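Local atomic coordinates of Dot/Icm T4SS effector (Legionella pneumophila, PDB entry 6VVE), a protein that probably acts as a protein kinase delivered into host cells by the Dot/Icm type IV secretion system and activated there by the host metabolite inositol hexakisphosphate. Residues R102-I113 with L130-V141. Numbering follows the deposited sequence.
With IHP (inositol hexakisphosphate), chain B.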
ATOM      1  N   ARG A 102     -13.421  -3.010  19.804  1.00 25.67           N
ATOM      2  CA  ARG A 102     -13.828  -2.021  18.809  1.00 26.35           C
ATOM      3  C   ARG A 102     -12.768  -0.942  18.637  1.00 22.25           C
ATOM      4  O   ARG A 102     -12.438  -0.557  17.508  1.00 18.04           O
ATOM      5  CB  ARG A 102     -15.165  -1.404  19.220  1.00 32.03           C
ATOM      6  CG  ARG A 102     -15.518  -0.108  18.517  1.00 39.78           C
ATOM      7  CD  ARG A 102     -16.862   0.429  19.019  1.00 49.89           C
ATOM      8  NE  ARG A 102     -17.945  -0.527  18.799  1.00 55.86           N
ATOM      9  CZ  ARG A 102     -19.195  -0.358  19.219  1.00 60.42           C
ATOM     10  NH1 ARG A 102     -19.530   0.736  19.891  1.00 61.73           N
ATOM     11  NH2 ARG A 102     -20.110  -1.287  18.971  1.00 63.17           N
ATOM     12  N   GLU A 103     -12.216  -0.443  19.749  1.00 26.77           N
ATOM     13  CA  GLU A 103     -11.239   0.638  19.668  1.00 28.26           C
ATOM     14  C   GLU A 103     -10.012   0.237  18.860  1.00 24.98           C
ATOM     15  O   GLU A 103      -9.345   1.097  18.280  1.00 20.81           O
ATOM     16  CB  GLU A 103     -10.827   1.076  21.075  1.00 37.18           C
ATOM     17  CG  GLU A 103     -11.944   1.726  21.896  1.00 44.37           C
ATOM     18  CD  GLU A 103     -12.958   0.720  22.424  1.00 50.41           C
ATOM     19  OE1 GLU A 103     -12.653  -0.496  22.435  1.00 51.64           O
ATOM     20  OE2 GLU A 103     -14.064   1.146  22.822  1.00 52.41           O
ATOM     21  N   PHE A 104      -9.698  -1.059  18.812  1.00 23.33           N
ATOM     22  CA  PHE A 104      -8.570  -1.520  18.013  1.00 22.02           C
ATOM     23  C   PHE A 104      -8.813  -1.270  16.533  1.00 21.35           C
ATOM     24  O   PHE A 104      -7.913  -0.813  15.816  1.00 15.00           O
ATOM     25  CB  PHE A 104      -8.321  -3.006  18.279  1.00 27.72           C
ATOM     26  CG  PHE A 104      -7.261  -3.613  17.404  1.00 29.10           C
ATOM     27  CD1 PHE A 104      -5.923  -3.504  17.738  1.00 30.31           C
ATOM     28  CD2 PHE A 104      -7.606  -4.302  16.256  1.00 30.36           C
ATOM     29  CE1 PHE A 104      -4.949  -4.065  16.938  1.00 29.86           C
ATOM     30  CE2 PHE A 104      -6.636  -4.862  15.451  1.00 30.74           C
ATOM     31  CZ  PHE A 104      -5.306  -4.746  15.794  1.00 30.49           C
ATOM     32  N   TYR A 105     -10.028  -1.557  16.059  1.00 17.80           N
ATOM     33  CA  TYR A 105     -10.346  -1.330  14.653  1.00 19.19           C
ATOM     34  C   TYR A 105     -10.556   0.150  14.357  1.00 16.83           C
ATOM     35  O   TYR A 105     -10.177   0.627  13.281  1.00 17.05           O
ATOM     36  CB  TYR A 105     -11.586  -2.133  14.262  1.00 21.79           C
ATOM     37  CG  TYR A 105     -11.396  -3.627  14.374  1.00 27.92           C
ATOM     38  CD1 TYR A 105     -10.667  -4.325  13.421  1.00 30.50           C
ATOM     39  CD2 TYR A 105     -11.954  -4.342  15.426  1.00 30.82           C
ATOM     40  CE1 TYR A 105     -10.490  -5.696  13.516  1.00 32.69           C
ATOM     41  CE2 TYR A 105     -11.784  -5.712  15.531  1.00 33.00           C
ATOM     42  CZ  TYR A 105     -11.052  -6.383  14.572  1.00 32.50           C
ATOM     43  OH  TYR A 105     -10.875  -7.745  14.666  1.00 31.59           O
ATOM     44  N   GLU A 106     -11.160   0.887  15.294  1.00 19.12           N
ATOM     45  CA  GLU A 106     -11.333   2.324  15.103  1.00 17.85           C
ATOM     46  C   GLU A 106      -9.990   3.014  14.881  1.00 18.00           C
ATOM     47  O   GLU A 106      -9.877   3.914  14.037  1.00 13.67           O
ATOM     48  CB  GLU A 106     -12.047   2.935  16.308  1.00 20.18           C
ATOM     49  CG  GLU A 106     -13.495   2.497  16.444  1.00 23.34           C
ATOM     50  CD  GLU A 106     -14.170   3.080  17.669  1.00 24.96           C
ATOM     51  OE1 GLU A 106     -13.458   3.541  18.588  1.00 24.52           O
ATOM     52  OE2 GLU A 106     -15.417   3.077  17.708  1.00 24.59           O
ATOM     53  N   GLU A 107      -8.960   2.604  15.630  1.00 16.82           N
ATOM     54  CA  GLU A 107      -7.644   3.215  15.475  1.00 20.90           C
ATOM     55  C   GLU A 107      -7.045   2.883  14.114  1.00 16.11           C
ATOM     56  O   GLU A 107      -6.471   3.756  13.448  1.00 11.64           O
ATOM     57  CB  GLU A 107      -6.717   2.757  16.599  1.00 28.69           C
ATOM     58  CG  GLU A 107      -5.393   3.495  16.662  1.00 31.05           C
ATOM     59  CD  GLU A 107      -5.563   4.968  17.006  1.00 32.80           C
ATOM     60  OE1 GLU A 107      -6.640   5.339  17.510  1.00 34.49           O
ATOM     61  OE2 GLU A 107      -4.617   5.751  16.763  1.00 33.76           O
ATOM     62  N   ILE A 108      -7.155   1.624  13.687  1.00 12.85           N
ATOM     63  CA  ILE A 108      -6.691   1.257  12.354  1.00 13.27           C
ATOM     64  C   ILE A 108      -7.414   2.083  11.299  1.00 10.59           C
ATOM     65  O   ILE A 108      -6.791   2.593  10.363  1.00  9.86           O
ATOM     66  CB  ILE A 108      -6.881  -0.255  12.118  1.00 16.79           C
ATOM     67  CG1 ILE A 108      -5.887  -1.048  12.965  1.00 22.18           C
ATOM     68  CG2 ILE A 108      -6.716  -0.586  10.642  1.00 13.98           C
ATOM     69  CD1 ILE A 108      -6.182  -2.525  13.027  1.00 26.64           C
ATOM     70  N   ASN A 109      -8.738   2.214  11.427  1.00 11.23           N
ATOM     71  CA  ASN A 109      -9.509   2.978  10.453  1.00 12.79           C
ATOM     72  C   ASN A 109      -9.015   4.413  10.356  1.00 11.26           C
ATOM     73  O   ASN A 109      -8.872   4.954   9.253  1.00 10.16           O
ATOM     74  CB  ASN A 109     -10.996   2.959  10.819  1.00 12.80           C
ATOM     75  CG  ASN A 109     -11.678   1.642  10.450  1.00 13.06           C
ATOM     76  OD1 ASN A 109     -11.109   0.798   9.763  1.00 12.88           O
ATOM     77  ND2 ASN A 109     -12.905   1.476  10.910  1.00 13.83           N
ATOM     78  N   LEU A 110      -8.748   5.045  11.497  1.00 15.68           N
ATOM     79  CA  LEU A 110      -8.244   6.413  11.475  1.00 14.69           C
ATOM     80  C   LEU A 110      -6.922   6.502  10.718  1.00 12.39           C
ATOM     81  O   LEU A 110      -6.703   7.433   9.935  1.00 10.58           O
ATOM     82  CB  LEU A 110      -8.082   6.931  12.907  1.00 25.59           C
ATOM     83  CG  LEU A 110      -7.922   8.443  13.069  1.00 35.41           C
ATOM     84  CD1 LEU A 110      -8.461   8.892  14.428  1.00 44.09           C
ATOM     85  CD2 LEU A 110      -6.482   8.862  12.912  1.00 32.19           C
ATOM     86  N   HIS A 111      -6.025   5.544  10.938  1.00 14.86           N
ATOM     87  CA  HIS A 111      -4.744   5.571  10.241  1.00 14.70           C
ATOM     88  C   HIS A 111      -4.915   5.269   8.761  1.00 11.53           C
ATOM     89  O   HIS A 111      -4.226   5.865   7.922  1.00 12.24           O
ATOM     90  CB  HIS A 111      -3.772   4.584  10.889  1.00 16.91           C
ATOM     91  CG  HIS A 111      -3.155   5.093  12.153  1.00 18.87           C
ATOM     92  ND1 HIS A 111      -1.968   5.794  12.173  1.00 20.38           N
ATOM     93  CD2 HIS A 111      -3.573   5.021  13.437  1.00 19.83           C
ATOM     94  CE1 HIS A 111      -1.678   6.124  13.419  1.00 20.95           C
ATOM     95  NE2 HIS A 111      -2.636   5.666  14.205  1.00 19.43           N
ATOM     96  N   ILE A 112      -5.841   4.363   8.420  1.00 13.15           N
ATOM     97  CA  ILE A 112      -6.093   4.063   7.014  1.00 12.13           C
ATOM     98  C   ILE A 112      -6.626   5.297   6.293  1.00  9.64           C
ATOM     99  O   ILE A 112      -6.231   5.590   5.158  1.00  9.94           O
ATOM    100  CB  ILE A 112      -7.057   2.871   6.875  1.00 14.88           C
ATOM    101  CG1 ILE A 112      -6.342   1.578   7.285  1.00 19.11           C
ATOM    102  CG2 ILE A 112      -7.586   2.788   5.458  1.00 15.81           C
ATOM    103  CD1 ILE A 112      -7.206   0.323   7.166  1.00 20.72           C
ATOM    104  N   ILE A 113      -7.536   6.035   6.935  1.00 12.40           N
ATOM    105  CA  ILE A 113      -8.073   7.247   6.325  1.00 11.46           C
ATOM    106  C   ILE A 113      -6.949   8.243   6.069  1.00 11.54           C
ATOM    107  O   ILE A 113      -6.827   8.805   4.975  1.00 12.26           O
ATOM    108  CB  ILE A 113      -9.178   7.850   7.209  1.00 11.21           C
ATOM    109  CG1 ILE A 113     -10.402   6.938   7.249  1.00 11.43           C
ATOM    110  CG2 ILE A 113      -9.545   9.234   6.708  1.00 12.01           C
ATOM    111  CD1 ILE A 113     -11.337   7.205   8.396  1.00 14.91           C
ATOM    112  N   LEU A 130      -7.217   0.130  -0.079  1.00 11.47           N
ATOM    113  CA  LEU A 130      -7.515   0.362   1.326  1.00 11.45           C
ATOM    114  C   LEU A 130      -9.023   0.246   1.565  1.00 13.52           C
ATOM    115  O   LEU A 130      -9.826   0.140   0.628  1.00 15.17           O
ATOM    116  CB  LEU A 130      -6.999   1.730   1.771  1.00 13.11           C
ATOM    117  CG  LEU A 130      -5.477   1.851   1.866  1.00 11.91           C
ATOM    118  CD1 LEU A 130      -5.052   3.288   2.171  1.00 13.20           C
ATOM    119  CD2 LEU A 130      -4.939   0.911   2.935  1.00 11.91           C
ATOM    120  N   GLY A 131      -9.399   0.273   2.838  1.00 12.54           N
ATOM    121  CA  GLY A 131     -10.787   0.079   3.209  1.00 11.24           C
ATOM    122  C   GLY A 131     -10.976   0.408   4.668  1.00 14.11           C
ATOM    123  O   GLY A 131     -10.105   1.005   5.296  1.00 13.82           O
ATOM    124  N   LEU A 132     -12.130   0.009   5.205  1.00 15.24           N
ATOM    125  CA  LEU A 132     -12.473   0.331   6.584  1.00 16.15           C
ATOM    126  C   LEU A 132     -13.123  -0.868   7.261  1.00 17.93           C
ATOM    127  O   LEU A 132     -13.813  -1.670   6.622  1.00 17.04           O
ATOM    128  CB  LEU A 132     -13.423   1.533   6.661  1.00 12.88           C
ATOM    129  CG  LEU A 132     -12.921   2.823   6.018  1.00 19.20           C
ATOM    130  CD1 LEU A 132     -14.043   3.861   5.971  1.00 12.25           C
ATOM    131  CD2 LEU A 132     -11.715   3.361   6.764  1.00 15.27           C
ATOM    132  N   TRP A 133     -12.892  -0.974   8.568  1.00 12.34           N
ATOM    133  CA  TRP A 133     -13.477  -2.026   9.382  1.00 20.02           C
ATOM    134  C   TRP A 133     -14.847  -1.564   9.868  1.00 17.28           C
ATOM    135  O   TRP A 133     -14.958  -0.532  10.541  1.00 14.18           O
ATOM    136  CB  TRP A 133     -12.573  -2.354  10.569  1.00 13.62           C
ATOM    137  CG  TRP A 133     -11.325  -3.080  10.201  1.00 13.18           C
ATOM    138  CD1 TRP A 133     -10.083  -2.541  10.024  1.00 12.25           C
ATOM    139  CD2 TRP A 133     -11.193  -4.487   9.964  1.00 13.80           C
ATOM    140  NE1 TRP A 133      -9.186  -3.531   9.693  1.00 12.21           N
ATOM    141  CE2 TRP A 133      -9.840  -4.733   9.654  1.00 13.17           C
ATOM    142  CE3 TRP A 133     -12.084  -5.559   9.988  1.00 24.81           C
ATOM    143  CZ2 TRP A 133      -9.361  -6.007   9.363  1.00 13.67           C
ATOM    144  CZ3 TRP A 133     -11.602  -6.829   9.706  1.00 25.93           C
ATOM    145  CH2 TRP A 133     -10.254  -7.039   9.397  1.00 25.92           C
ATOM    146  N   ASN A 134     -15.879  -2.325   9.524  1.00 21.99           N
ATOM    147  CA  ASN A 134     -17.226  -2.054  10.007  1.00 20.43           C
ATOM    148  C   ASN A 134     -17.373  -2.639  11.405  1.00 19.36           C
ATOM    149  O   ASN A 134     -17.127  -3.836  11.618  1.00 17.84           O
ATOM    150  CB  ASN A 134     -18.260  -2.650   9.057  1.00 20.53           C
ATOM    151  CG  ASN A 134     -19.665  -2.155   9.350  1.00 23.33           C
ATOM    152  OD1 ASN A 134     -20.244  -2.465  10.397  1.00 18.87           O
ATOM    153  ND2 ASN A 134     -20.224  -1.385   8.423  1.00 20.16           N
ATOM    154  N   ILE A 135     -17.782  -1.800  12.356  1.00 17.55           N
ATOM    155  CA  ILE A 135     -17.757  -2.185  13.761  1.00 18.63           C
ATOM    156  C   ILE A 135     -19.087  -1.914  14.448  1.00 19.92           C
ATOM    157  O   ILE A 135     -19.152  -1.843  15.683  1.00 20.87           O
ATOM    158  CB  ILE A 135     -16.617  -1.440  14.492  1.00 35.85           C
ATOM    159  CG1 ILE A 135     -16.885   0.072  14.443  1.00 38.67           C
ATOM    160  CG2 ILE A 135     -15.281  -1.772  13.869  1.00 34.72           C
ATOM    161  CD1 ILE A 135     -15.773   0.914  15.002  1.00 41.69           C
ATOM    162  N   LYS A 136     -20.157  -1.769  13.667  1.00 20.13           N
ATOM    163  CA  LYS A 136     -21.456  -1.500  14.283  1.00 26.82           C
ATOM    164  C   LYS A 136     -21.911  -2.689  15.126  1.00 27.14           C
ATOM    165  O   LYS A 136     -22.689  -2.525  16.068  1.00 28.86           O
ATOM    166  CB  LYS A 136     -22.497  -1.150  13.221  1.00 29.12           C
ATOM    167  CG  LYS A 136     -22.846  -2.258  12.238  1.00 28.18           C
ATOM    168  CD  LYS A 136     -23.559  -1.668  11.025  1.00 26.20           C
ATOM    169  CE  LYS A 136     -23.995  -2.750  10.045  1.00 25.92           C
ATOM    170  NZ  LYS A 136     -24.682  -2.176   8.851  1.00 25.42           N
ATOM    171  N   ASN A 137     -21.436  -3.895  14.806  1.00 23.31           N
ATOM    172  CA  ASN A 137     -21.552  -5.065  15.678  1.00 24.99           C
ATOM    173  C   ASN A 137     -20.132  -5.468  16.069  1.00 24.49           C
ATOM    174  O   ASN A 137     -19.363  -5.940  15.223  1.00 23.57           O
ATOM    175  CB  ASN A 137     -22.279  -6.219  14.985  1.00 26.06           C
ATOM    176  CG  ASN A 137     -22.482  -7.420  15.904  1.00 28.13           C
ATOM    177  OD1 ASN A 137     -21.704  -7.650  16.834  1.00 28.51           O
ATOM    178  ND2 ASN A 137     -23.531  -8.195  15.642  1.00 30.58           N
ATOM    179  N   GLU A 138     -19.781  -5.279  17.345  1.00 29.48           N
ATOM    180  CA  GLU A 138     -18.425  -5.570  17.803  1.00 40.56           C
ATOM    181  C   GLU A 138     -18.075  -7.047  17.668  1.00 48.88           C
ATOM    182  O   GLU A 138     -16.890  -7.393  17.642  1.00 25.43           O
ATOM    183  CB  GLU A 138     -18.262  -5.102  19.255  1.00 45.03           C
ATOM    184  CG  GLU A 138     -17.059  -5.679  19.996  1.00 51.11           C
ATOM    185  CD  GLU A 138     -15.734  -5.399  19.310  1.00 60.16           C
ATOM    186  OE1 GLU A 138     -15.711  -4.614  18.336  1.00 63.25           O
ATOM    187  OE2 GLU A 138     -14.709  -5.977  19.738  1.00 65.57           O
ATOM    188  N   GLU A 139     -19.069  -7.922  17.572  1.00 27.40           N
ATOM    189  CA  GLU A 139     -18.828  -9.350  17.403  1.00 28.59           C
ATOM    190  C   GLU A 139     -18.967  -9.808  15.957  1.00 27.79           C
ATOM    191  O   GLU A 139     -18.762 -10.998  15.674  1.00 28.78           O
ATOM    192  CB  GLU A 139     -19.779 -10.159  18.295  1.00 31.22           C
ATOM    193  CG  GLU A 139     -19.346 -10.242  19.752  1.00 47.13           C
ATOM    194  CD  GLU A 139     -19.401  -8.903  20.462  1.00 45.11           C
ATOM    195  OE1 GLU A 139     -20.440  -8.211  20.363  1.00 45.09           O
ATOM    196  OE2 GLU A 139     -18.399  -8.536  21.114  1.00 44.74           O
ATOM    197  N   ASN A 140     -19.304  -8.903  15.040  1.00 26.23           N
ATOM    198  CA  ASN A 140     -19.434  -9.220  13.621  1.00 25.54           C
ATOM    199  C   ASN A 140     -18.695  -8.153  12.807  1.00 23.27           C
ATOM    200  O   ASN A 140     -19.281  -7.397  12.036  1.00 23.70           O
ATOM    201  CB  ASN A 140     -20.901  -9.310  13.211  1.00 26.59           C
ATOM    202  CG  ASN A 140     -21.083  -9.873  11.812  1.00 31.76           C
ATOM    203  OD1 ASN A 140     -20.367 -10.783  11.400  1.00 31.14           O
ATOM    204  ND2 ASN A 140     -22.039  -9.328  11.074  1.00 29.24           N
ATOM    205  N   VAL A 141     -17.387  -8.101  12.987  1.00 22.34           N
ATOM    206  CA  VAL A 141     -16.541  -7.084  12.378  1.00 26.30           C
ATOM    207  C   VAL A 141     -16.047  -7.593  11.034  1.00 22.40           C
ATOM    208  O   VAL A 141     -15.755  -8.782  10.874  1.00 24.33           O
ATOM    209  CB  VAL A 141     -15.369  -6.726  13.312  1.00 28.90           C
ATOM    210  CG1 VAL A 141     -14.468  -5.682  12.668  1.00 29.39           C
ATOM    211  CG2 VAL A 141     -15.896  -6.236  14.656  1.00 30.65           C
TER
HETATM  212  C1  IHP B 401     -24.780  -1.863   2.300  1.00 24.64           C
HETATM  213  C2  IHP B 401     -26.213  -2.213   2.734  1.00 28.61           C
HETATM  214  C3  IHP B 401     -26.328  -2.310   4.257  1.00 26.08           C
HETATM  215  C4  IHP B 401     -25.860  -1.008   4.922  1.00 28.12           C
HETATM  216  C5  IHP B 401     -24.385  -0.739   4.568  1.00 22.97           C
HETATM  217  C6  IHP B 401     -24.169  -0.676   3.058  1.00 22.55           C
HETATM  218  O11 IHP B 401     -24.793  -1.520   0.927  1.00 23.18           O
HETATM  219  P1  IHP B 401     -24.141  -2.561  -0.151  1.00 24.16           P
HETATM  220  O21 IHP B 401     -23.296  -1.795  -1.139  1.00 21.42           O
HETATM  221  O31 IHP B 401     -23.306  -3.593   0.568  1.00 21.95           O
HETATM  222  O41 IHP B 401     -25.268  -3.271  -0.898  1.00 24.01           O
HETATM  223  O12 IHP B 401     -26.544  -3.452   2.156  1.00 37.79           O
HETATM  224  P2  IHP B 401     -27.949  -3.578   1.297  1.00 43.36           P
HETATM  225  O22 IHP B 401     -28.560  -2.213   1.114  1.00 46.93           O
HETATM  226  O32 IHP B 401     -27.644  -4.174  -0.048  1.00 47.26           O
HETATM  227  O42 IHP B 401     -28.903  -4.463   2.055  1.00 46.54           O
HETATM  228  O13 IHP B 401     -25.494  -3.347   4.688  1.00 25.84           O
HETATM  229  P3  IHP B 401     -26.025  -4.431   5.801  1.00 24.91           P
HETATM  230  O23 IHP B 401     -27.527  -4.291   5.983  1.00 24.95           O
HETATM  231  O33 IHP B 401     -25.693  -5.833   5.305  1.00 23.35           O
HETATM  232  O43 IHP B 401     -25.329  -4.201   7.125  1.00 26.03           O
HETATM  233  O14 IHP B 401     -25.995  -1.111   6.306  1.00 37.42           O
HETATM  234  P4  IHP B 401     -26.758   0.125   7.085  1.00 44.96           P
HETATM  235  O24 IHP B 401     -28.176   0.249   6.593  1.00 48.19           O
HETATM  236  O34 IHP B 401     -26.028   1.422   6.778  1.00 49.68           O
HETATM  237  O44 IHP B 401     -26.758  -0.132   8.572  1.00 48.14           O
HETATM  238  O15 IHP B 401     -23.995   0.480   5.123  1.00 23.75           O
HETATM  239  P5  IHP B 401     -22.908   0.482   6.348  1.00 24.01           P
HETATM  240  O25 IHP B 401     -23.216   1.630   7.288  1.00 21.69           O
HETATM  241  O35 IHP B 401     -22.974  -0.813   7.113  1.00 21.55           O
HETATM  242  O45 IHP B 401     -21.521   0.650   5.766  1.00 22.94           O
HETATM  243  O16 IHP B 401     -22.780  -0.674   2.798  1.00 24.86           O
HETATM  244  P6  IHP B 401     -22.073   0.691   2.203  1.00 24.64           P
HETATM  245  O26 IHP B 401     -21.229   0.343   0.996  1.00 23.73           O
HETATM  246  O36 IHP B 401     -23.133   1.689   1.807  1.00 21.17           O
HETATM  247  O46 IHP B 401     -21.201   1.287   3.290  1.00 23.47           O
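Tyr-105, on helix 102-121, leans its ring into the bend between Trp-133, Ile-135 and Val-141. From the base outward, CB meets Ile-135 CG2 at 3.7 Å and also touches CB of Trp-133. Val-141 CG1 sits over the ring centre, 3.8 Å from the centroid, with CG, CD2, CE2 and CZ beneath it, a CH-pi contact; Phe-104 CD2 lies over the opposite face. CD1 reaches Trp-133 CD2 at 3.5 Å, set above the indole face toward its rim, CE1 continues toward CE3, and at the tip OH hydrogen-bonds a residue just beyond one of the two segments. The planes of the Tyr-105 ring and the five-membered ring of Trp-133 meet obliquely at 48°. Ile-108 CG2 approaches the indole at its edge, by CD1, while the indole NE1 is hydrogen-bonded to the carbonyl of Asp-207. One turn along the helix, Asn-109 grips the backbone of Trp-133 with both ends of its amide: OD1 accepts from Trp-133 N at 2.8 Å, nearly straight at 175°, and ND2 gives a hydrogen to Trp-133 O at 2.9 Å, on a lone pair in the carbonyl plane. With CG beside its own backbone N (chi1 -77°), the amide is brought up to the strand; ND2 also bonds Tyr-18 O. The helix probably corresponds to the αC helix of protein kinases and packs on strand 132-134, which pairs with strand 142-146 at the edge of the five-stranded antiparallel sheet of what is probably the N-lobe. Farther on, Ile-112 CG2 lies against Leu-130 CB, and Ile-113 CG1 meets Leu-132 CD2 at 3.8 Å. Facing away from the helix, Asn-134 and Lys-136 belong to the inositol hexakisphosphate pocket. The extended Lys-136 chain carries NZ among three phosphate oxygens, O43 at 2.7 Å, O35 and O44, while Asn-134 ND2 adds a weak bond to O35.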